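Side-chain contacts in tryparedoxin (PDB 1O8X), which probably acts as a thioredoxin-like oxidoreductase, passing electrons through a redox-active disulfide in the oxidative-stress chemistry of a trypanosomatid: residues A[48-53]-A[63-68]; A[32-37]-A[78-83]; A[104-107]-A[112-115]. The protein carries 1 engineered substitution. All coordinates share one frame; numbering follows the deposited sequence.

In the fold
All three contacts rest on the central mixed sheet of a thioredoxin fold. In the chain, both segments of contact 1 fall between the two segments of contact 2, and contact 3 follows. Contact 1 joins helix 41-57 to strand 63-69, and contact 2 joins the neighbouring strand 30-36 to helix 74-81; their centres are about 9 Å apart. Strand 30-36 lies between strands 63-69 and 111-116. Contact 3 packs the loop after helix 94-103 on strand 111-116, its centre about 14 Å and 15 Å from those of contacts 1 and 2. Val-65, Tyr-34 and Leu-112 face helix 41-57, Ile-113 and Val-115 the opposite side: contact 3 packs the second sheet face, while contact 2 probably lies beside the redox site.

Contact 1 of 3, residues A[48-53]-A[63-68]; sequences PQLIEF and FEVVFC
Phe-53 and Phe-63 meet where helix 41-57 packs on strand 63-69, the last two elements of the beta-alpha-beta unit that begins with strand 30-36 in the thioredoxin fold. Their ring planes differ by only 25°, yet the centroids stand 5.8 Å apart. The rings are therefore slid past one another and barely overlap, and contact is confined to a few atoms: Phe-63 CZ lies 3.7 Å from Phe-53 CE2. The same CZ is 3.7 Å from Phe-53 CD2, so it sits against the CD2-CE2 side of the Phe-53 ring. Phe-63 reaches this place with CG set between its backbone N and carbonyl carbon (chi1 66°), while Phe-53 holds CG anti to its N and extends from the helix. Phe-57 and Trp-142 also meet the Phe-53 ring, and Phe-32 and Phe-140 that of Phe-63, making the pair part of a larger aromatic cluster.

A turn earlier on the helix, Leu-50 offers methyl CD1 to Val-65 CG2 at 4.5 Å, a looser meeting of branched side chains. Phe-63 and Val-65 both point toward the helix, as alternate residues of a strand should; Leu-50 and Phe-53 come near mainly through their ends. Between the two strand residues, buried Glu-64 has its carboxylate held locally. Tyr-54 OH, from the same helix, is hydrogen-bonded to Glu-64 OE1. That oxygen also accepts a hydrogen bond from Val-65 N, on its anti side and somewhat out of the carboxylate plane, at 2.9 Å and with an N-H...O angle of 156°.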
# COMPACT_ATOMS: atom_id res chain seq x y z
N PRO A 48 0.74 5.55 -11.79
CA PRO A 48 1.19 4.74 -12.94
C PRO A 48 2.63 4.23 -12.81
O PRO A 48 2.94 3.14 -13.29
CB PRO A 48 1.04 5.69 -14.14
CG PRO A 48 0.08 6.71 -13.68
CD PRO A 48 0.32 6.89 -12.23
N GLN A 49 3.51 5.00 -12.17
CA GLN A 49 4.88 4.56 -11.94
C GLN A 49 4.91 3.39 -10.94
O GLN A 49 5.67 2.44 -11.10
CB GLN A 49 5.75 5.72 -11.47
CG GLN A 49 5.88 6.83 -12.52
CD GLN A 49 6.58 8.05 -11.98
OE1 GLN A 49 7.81 8.08 -11.91
NE2 GLN A 49 5.80 9.05 -11.57
N LEU A 50 4.05 3.44 -9.93
CA LEU A 50 3.94 2.36 -8.97
C LEU A 50 3.33 1.13 -9.65
O LEU A 50 3.79 0.00 -9.41
CB LEU A 50 3.14 2.80 -7.74
CG LEU A 50 2.89 1.72 -6.69
CD1 LEU A 50 4.18 1.11 -6.16
CD2 LEU A 50 2.09 2.32 -5.56
N ILE A 51 2.35 1.33 -10.54
CA ILE A 51 1.77 0.19 -11.25
C ILE A 51 2.82 -0.50 -12.14
O ILE A 51 2.91 -1.73 -12.16
CB ILE A 51 0.54 0.62 -12.10
CG1 ILE A 51 -0.63 0.95 -11.17
CG2 ILE A 51 0.13 -0.48 -13.08
CD1 ILE A 51 -1.83 1.59 -11.89
N GLU A 52 3.64 0.28 -12.83
CA GLU A 52 4.68 -0.30 -13.68
C GLU A 52 5.68 -1.11 -12.85
O GLU A 52 6.05 -2.22 -13.21
CB GLU A 52 5.41 0.81 -14.42
CG GLU A 52 6.49 0.32 -15.38
CD GLU A 52 7.05 1.40 -16.27
OE1 GLU A 52 6.49 2.53 -16.34
OE2 GLU A 52 8.09 1.11 -16.90
N PHE A 53 6.11 -0.55 -11.73
CA PHE A 53 7.02 -1.25 -10.83
C PHE A 53 6.40 -2.53 -10.26
O PHE A 53 7.04 -3.60 -10.23
CB PHE A 53 7.46 -0.30 -9.72
CG PHE A 53 8.61 -0.83 -8.91
CD1 PHE A 53 9.93 -0.59 -9.31
CD2 PHE A 53 8.39 -1.60 -7.77
CE1 PHE A 53 11.00 -1.09 -8.56
CE2 PHE A 53 9.45 -2.11 -7.03
CZ PHE A 53 10.76 -1.85 -7.43
N PHE A 63 6.68 -8.87 -3.13
CA PHE A 63 5.98 -7.87 -2.36
C PHE A 63 4.53 -7.75 -2.81
O PHE A 63 4.14 -8.22 -3.90
CB PHE A 63 6.71 -6.51 -2.38
CG PHE A 63 6.75 -5.84 -3.74
CD1 PHE A 63 5.70 -5.04 -4.17
CD2 PHE A 63 7.86 -5.99 -4.56
CE1 PHE A 63 5.76 -4.42 -5.41
CE2 PHE A 63 7.93 -5.35 -5.80
CZ PHE A 63 6.87 -4.57 -6.22
N GLU A 64 3.75 -7.09 -1.98
CA GLU A 64 2.37 -6.76 -2.28
C GLU A 64 2.13 -5.31 -1.93
O GLU A 64 2.87 -4.76 -1.11
CB GLU A 64 1.44 -7.67 -1.46
CG GLU A 64 -0.04 -7.58 -1.81
CD GLU A 64 -0.32 -7.77 -3.29
OE1 GLU A 64 -0.30 -6.77 -4.05
OE2 GLU A 64 -0.54 -8.92 -3.70
N VAL A 65 1.12 -4.70 -2.55
CA VAL A 65 0.71 -3.33 -2.26
C VAL A 65 -0.71 -3.38 -1.70
O VAL A 65 -1.59 -4.04 -2.26
CB VAL A 65 0.80 -2.41 -3.51
CG1 VAL A 65 0.25 -1.02 -3.19
CG2 VAL A 65 2.22 -2.31 -3.99
N VAL A 66 -0.94 -2.68 -0.59
CA VAL A 66 -2.24 -2.57 0.04
C VAL A 66 -2.64 -1.10 0.05
O VAL A 66 -2.04 -0.28 0.76
CB VAL A 66 -2.22 -3.14 1.47
CG1 VAL A 66 -3.59 -2.98 2.13
CG2 VAL A 66 -1.81 -4.61 1.45
N PHE A 67 -3.64 -0.75 -0.75
CA PHE A 67 -4.16 0.61 -0.79
C PHE A 67 -4.90 0.96 0.50
O PHE A 67 -5.82 0.24 0.92
CB PHE A 67 -5.09 0.74 -2.01
CG PHE A 67 -5.80 2.08 -2.13
CD1 PHE A 67 -5.14 3.28 -1.90
CD2 PHE A 67 -7.14 2.11 -2.51
CE1 PHE A 67 -5.82 4.49 -2.03
CE2 PHE A 67 -7.81 3.32 -2.63
CZ PHE A 67 -7.14 4.51 -2.39
N CYS A 68 -4.45 2.05 1.12
CA CYS A 68 -5.01 2.60 2.35
C CYS A 68 -5.59 3.96 2.01
O CYS A 68 -4.87 4.95 1.87
CB CYS A 68 -3.90 2.73 3.39
SG CYS A 68 -3.19 1.16 3.89

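Contact 2 of 3, residues A[32-37]-A[78-83]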
# COMPACT_ATOMS: atom_id res chain seq x y z
N PHE A 32 3.67 -3.19 1.11
CA PHE A 32 3.67 -1.74 1.04
C PHE A 32 2.26 -1.21 1.26
O PHE A 32 1.34 -1.53 0.49
CB PHE A 32 4.10 -1.28 -0.35
CG PHE A 32 5.55 -1.44 -0.65
CD1 PHE A 32 5.96 -2.46 -1.50
CD2 PHE A 32 6.51 -0.54 -0.14
CE1 PHE A 32 7.29 -2.63 -1.82
CE2 PHE A 32 7.85 -0.70 -0.45
CZ PHE A 32 8.25 -1.74 -1.30
N PHE A 33 2.10 -0.38 2.27
CA PHE A 33 0.87 0.39 2.46
C PHE A 33 0.94 1.63 1.59
O PHE A 33 1.88 2.44 1.73
CB PHE A 33 0.72 0.78 3.93
CG PHE A 33 0.61 -0.39 4.85
CD1 PHE A 33 1.56 -0.59 5.84
CD2 PHE A 33 -0.45 -1.28 4.73
CE1 PHE A 33 1.46 -1.68 6.72
CE2 PHE A 33 -0.57 -2.37 5.59
CZ PHE A 33 0.39 -2.56 6.60
N TYR A 34 -0.01 1.76 0.68
CA TYR A 34 -0.06 2.89 -0.26
C TYR A 34 -1.17 3.82 0.16
O TYR A 34 -2.35 3.50 0.02
CB TYR A 34 -0.29 2.39 -1.69
CG TYR A 34 -0.33 3.51 -2.71
CD1 TYR A 34 0.56 4.59 -2.64
CD2 TYR A 34 -1.26 3.50 -3.76
CE1 TYR A 34 0.54 5.62 -3.57
CE2 TYR A 34 -1.29 4.54 -4.71
CZ TYR A 34 -0.37 5.58 -4.61
OH TYR A 34 -0.35 6.62 -5.52
N PHE A 35 -0.78 4.95 0.73
CA PHE A 35 -1.74 5.97 1.18
C PHE A 35 -1.97 6.95 0.04
O PHE A 35 -1.03 7.60 -0.44
CB PHE A 35 -1.19 6.72 2.40
CG PHE A 35 -0.91 5.81 3.57
CD1 PHE A 35 0.31 5.14 3.67
CD2 PHE A 35 -1.87 5.60 4.55
CE1 PHE A 35 0.56 4.27 4.73
CE2 PHE A 35 -1.60 4.74 5.63
CZ PHE A 35 -0.40 4.08 5.70
N SER A 36 -3.21 7.02 -0.42
CA SER A 36 -3.56 7.87 -1.55
C SER A 36 -5.05 8.15 -1.53
O SER A 36 -5.75 7.67 -0.66
CB SER A 36 -3.12 7.24 -2.88
OG SER A 36 -3.23 8.23 -3.90
N ALA A 37 -5.52 8.95 -2.49
CA ALA A 37 -6.94 9.26 -2.61
C ALA A 37 -7.21 9.68 -4.02
O ALA A 37 -6.33 10.21 -4.70
CB ALA A 37 -7.32 10.40 -1.66
N ALA A 78 -14.09 3.34 -4.43
CA ALA A 78 -14.30 2.16 -5.27
C ALA A 78 -13.82 2.39 -6.70
O ALA A 78 -13.18 1.51 -7.29
CB ALA A 78 -15.76 1.74 -5.24
N GLY A 79 -14.11 3.57 -7.25
CA GLY A 79 -13.72 3.93 -8.60
C GLY A 79 -12.21 4.01 -8.77
O GLY A 79 -11.65 3.62 -9.79
N TYR A 80 -11.55 4.54 -7.75
CA TYR A 80 -10.11 4.70 -7.75
C TYR A 80 -9.42 3.35 -7.58
O TYR A 80 -8.52 3.01 -8.35
CB TYR A 80 -9.74 5.68 -6.63
CG TYR A 80 -8.29 6.08 -6.54
CD1 TYR A 80 -7.51 6.27 -7.68
CD2 TYR A 80 -7.68 6.27 -5.30
CE1 TYR A 80 -6.18 6.62 -7.59
CE2 TYR A 80 -6.36 6.63 -5.19
CZ TYR A 80 -5.60 6.82 -6.33
OH TYR A 80 -4.27 7.18 -6.25
N PHE A 81 -9.89 2.55 -6.63
CA PHE A 81 -9.32 1.22 -6.43
C PHE A 81 -9.49 0.33 -7.67
O PHE A 81 -8.61 -0.49 -7.98
CB PHE A 81 -9.88 0.54 -5.17
CG PHE A 81 -9.35 -0.86 -4.96
CD1 PHE A 81 -7.98 -1.10 -4.92
CD2 PHE A 81 -10.22 -1.95 -4.85
CE1 PHE A 81 -7.50 -2.41 -4.77
CE2 PHE A 81 -9.74 -3.25 -4.68
CZ PHE A 81 -8.39 -3.48 -4.65
N ALA A 82 -10.59 0.49 -8.40
CA ALA A 82 -10.85 -0.33 -9.59
C ALA A 82 -9.76 -0.16 -10.65
O ALA A 82 -9.59 -1.02 -11.52
CB ALA A 82 -12.22 0.00 -10.17
N LYS A 83 -9.05 0.95 -10.58
CA LYS A 83 -7.97 1.26 -11.50
C LYS A 83 -6.59 0.80 -10.98
O LYS A 83 -5.56 1.09 -11.60
CB LYS A 83 -7.99 2.76 -11.82
CG LYS A 83 -9.30 3.24 -12.46
CD LYS A 83 -9.50 4.73 -12.21
CE LYS A 83 -10.89 5.19 -12.60
NZ LYS A 83 -11.11 6.59 -12.14
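The polar link is a single hydrogen bond between Ser-36 OG and Tyr-80 OH, 2.8 Å long, in which either hydroxyl could donate. Ser-36 OG lies in the plane of the Tyr-80 ring, at its edge. Both side chains have their first torsion near anti, chi1 -168° for Ser-36 and -175° for Tyr-80, and this extends them so that their hydroxyls meet. Tyr-34 OH stops 4.0 Å from Tyr-80 OH, the two side chains crossing at about a right angle, and is not bonded to it; its hydrogen-bond partner is Thr-47 OG1, which also makes a weak bond to Tyr-80 OH.

The van der Waals part is carried by the Tyr-80 ring beside the backbone of Ala-37. Tyr-80 CE2 is 3.4 Å from Ala-37 C and 3.6 Å from Ala-37 O, whereas the Ala-37 methyl group points away. Within the strand, Ser-36 CB sits 3.6 Å above the Tyr-34 ring plane, toward its rim.

As a ring contact, Tyr-80 meets Phe-67 with the planes at about 90°. Tyr-34, Ser-36 and Tyr-80 all touch Ala-43, an engineered residue at the position that forms a disulfide with Cys-40 in the natural protein. This is consistent with a place beside the redox site that thioredoxin folds carry at the start of helix 41-57.

Contact 3 of 3, residues A[104-107]-A[112-115]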
# COMPACT_ATOMS: atom_id res chain seq x y z
N PHE A 104 2.15 5.90 11.37
CA PHE A 104 3.29 6.20 10.52
C PHE A 104 3.53 7.66 10.25
O PHE A 104 4.36 8.01 9.41
CB PHE A 104 3.14 5.44 9.20
CG PHE A 104 3.58 4.03 9.31
CD1 PHE A 104 2.70 2.98 9.06
CD2 PHE A 104 4.90 3.75 9.69
CE1 PHE A 104 3.17 1.63 9.20
CE2 PHE A 104 5.35 2.46 9.82
CZ PHE A 104 4.48 1.41 9.58
N ASN A 105 2.80 8.52 10.95
CA ASN A 105 2.91 9.96 10.75
C ASN A 105 2.81 10.36 9.28
O ASN A 105 3.59 11.16 8.77
CB ASN A 105 4.16 10.56 11.40
CG ASN A 105 4.07 12.06 11.51
OD1 ASN A 105 2.97 12.64 11.51
ND2 ASN A 105 5.22 12.71 11.57
N VAL A 106 1.80 9.81 8.61
CA VAL A 106 1.55 10.17 7.22
C VAL A 106 0.81 11.51 7.22
O VAL A 106 -0.33 11.60 7.68
CB VAL A 106 0.71 9.11 6.50
CG1 VAL A 106 0.53 9.50 5.05
CG2 VAL A 106 1.35 7.74 6.60
N GLU A 107 1.45 12.53 6.68
CA GLU A 107 0.88 13.88 6.73
C GLU A 107 0.43 14.35 5.36
O GLU A 107 -0.42 15.23 5.23
CB GLU A 107 1.91 14.84 7.28
CG GLU A 107 2.17 14.68 8.76
CD GLU A 107 3.00 15.82 9.28
OE1 GLU A 107 4.16 15.96 8.84
OE2 GLU A 107 2.47 16.58 10.11
N LEU A 112 4.19 5.81 0.59
CA LEU A 112 4.31 4.36 0.44
C LEU A 112 5.25 3.84 1.51
O LEU A 112 6.43 4.22 1.51
CB LEU A 112 4.83 4.08 -0.97
CG LEU A 112 4.83 2.69 -1.57
CD1 LEU A 112 3.45 2.15 -1.68
CD2 LEU A 112 5.47 2.75 -2.94
N ILE A 113 4.74 2.97 2.39
CA ILE A 113 5.50 2.45 3.53
C ILE A 113 5.56 0.95 3.45
O ILE A 113 4.53 0.28 3.39
CB ILE A 113 4.85 2.93 4.83
CG1 ILE A 113 4.91 4.46 4.80
CG2 ILE A 113 5.51 2.29 6.08
CD1 ILE A 113 4.65 5.16 6.04
N GLY A 114 6.77 0.40 3.48
CA GLY A 114 6.95 -1.03 3.37
C GLY A 114 7.30 -1.66 4.70
O GLY A 114 8.18 -1.16 5.40
N VAL A 115 6.56 -2.70 5.05
CA VAL A 115 6.78 -3.46 6.27
C VAL A 115 6.95 -4.94 5.94
O VAL A 115 6.39 -5.44 4.96
CB VAL A 115 5.64 -3.25 7.31
CG1 VAL A 115 5.39 -1.75 7.56
CG2 VAL A 115 4.35 -3.93 6.89
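The Schellman motif that ends helix 94-103 delivers Phe-104 and Val-106 onto Ile-113 of strand 111-116. The motif is recognised by the positive phi of Asn-105, the C-prime residue, and by two backbone bonds, Val-106 N to Ser-101 O and Asn-105 N to Lys-102 O. The ring face is taken by a CH-pi contact: Ile-113 CG2 stands 3.7 Å from the centroid of the Phe-104 ring and only 10° off the ring normal, almost straight above the centre.

The other branch of Ile-113 reaches the root of the ring, where CD1 comes within 3.5 Å of Phe-104 CB and 3.6 Å of its ring atom CG. Chi1 (-61°) sets the two branches apart, and the near-anti chi2 (-166°) carries CD1 out to that root. Ile-113 CD1 also touches Val-106 CG2 at 4.2 Å, bridging the residues before and after Asn-105. At the far end of the ring, Phe-104 CZ meets Val-115 CG1 at 3.9 Å.

Tyr-7 adds a ring contact to Phe-104 and also touches Val-115. Beneath this layer, strand 111-116 lies between strands 30-36 and 122-124; Val-106 reaches Phe-35 and Val-115 reaches Phe-33, while Leu-112 turns to the other sheet face and helix 41-57.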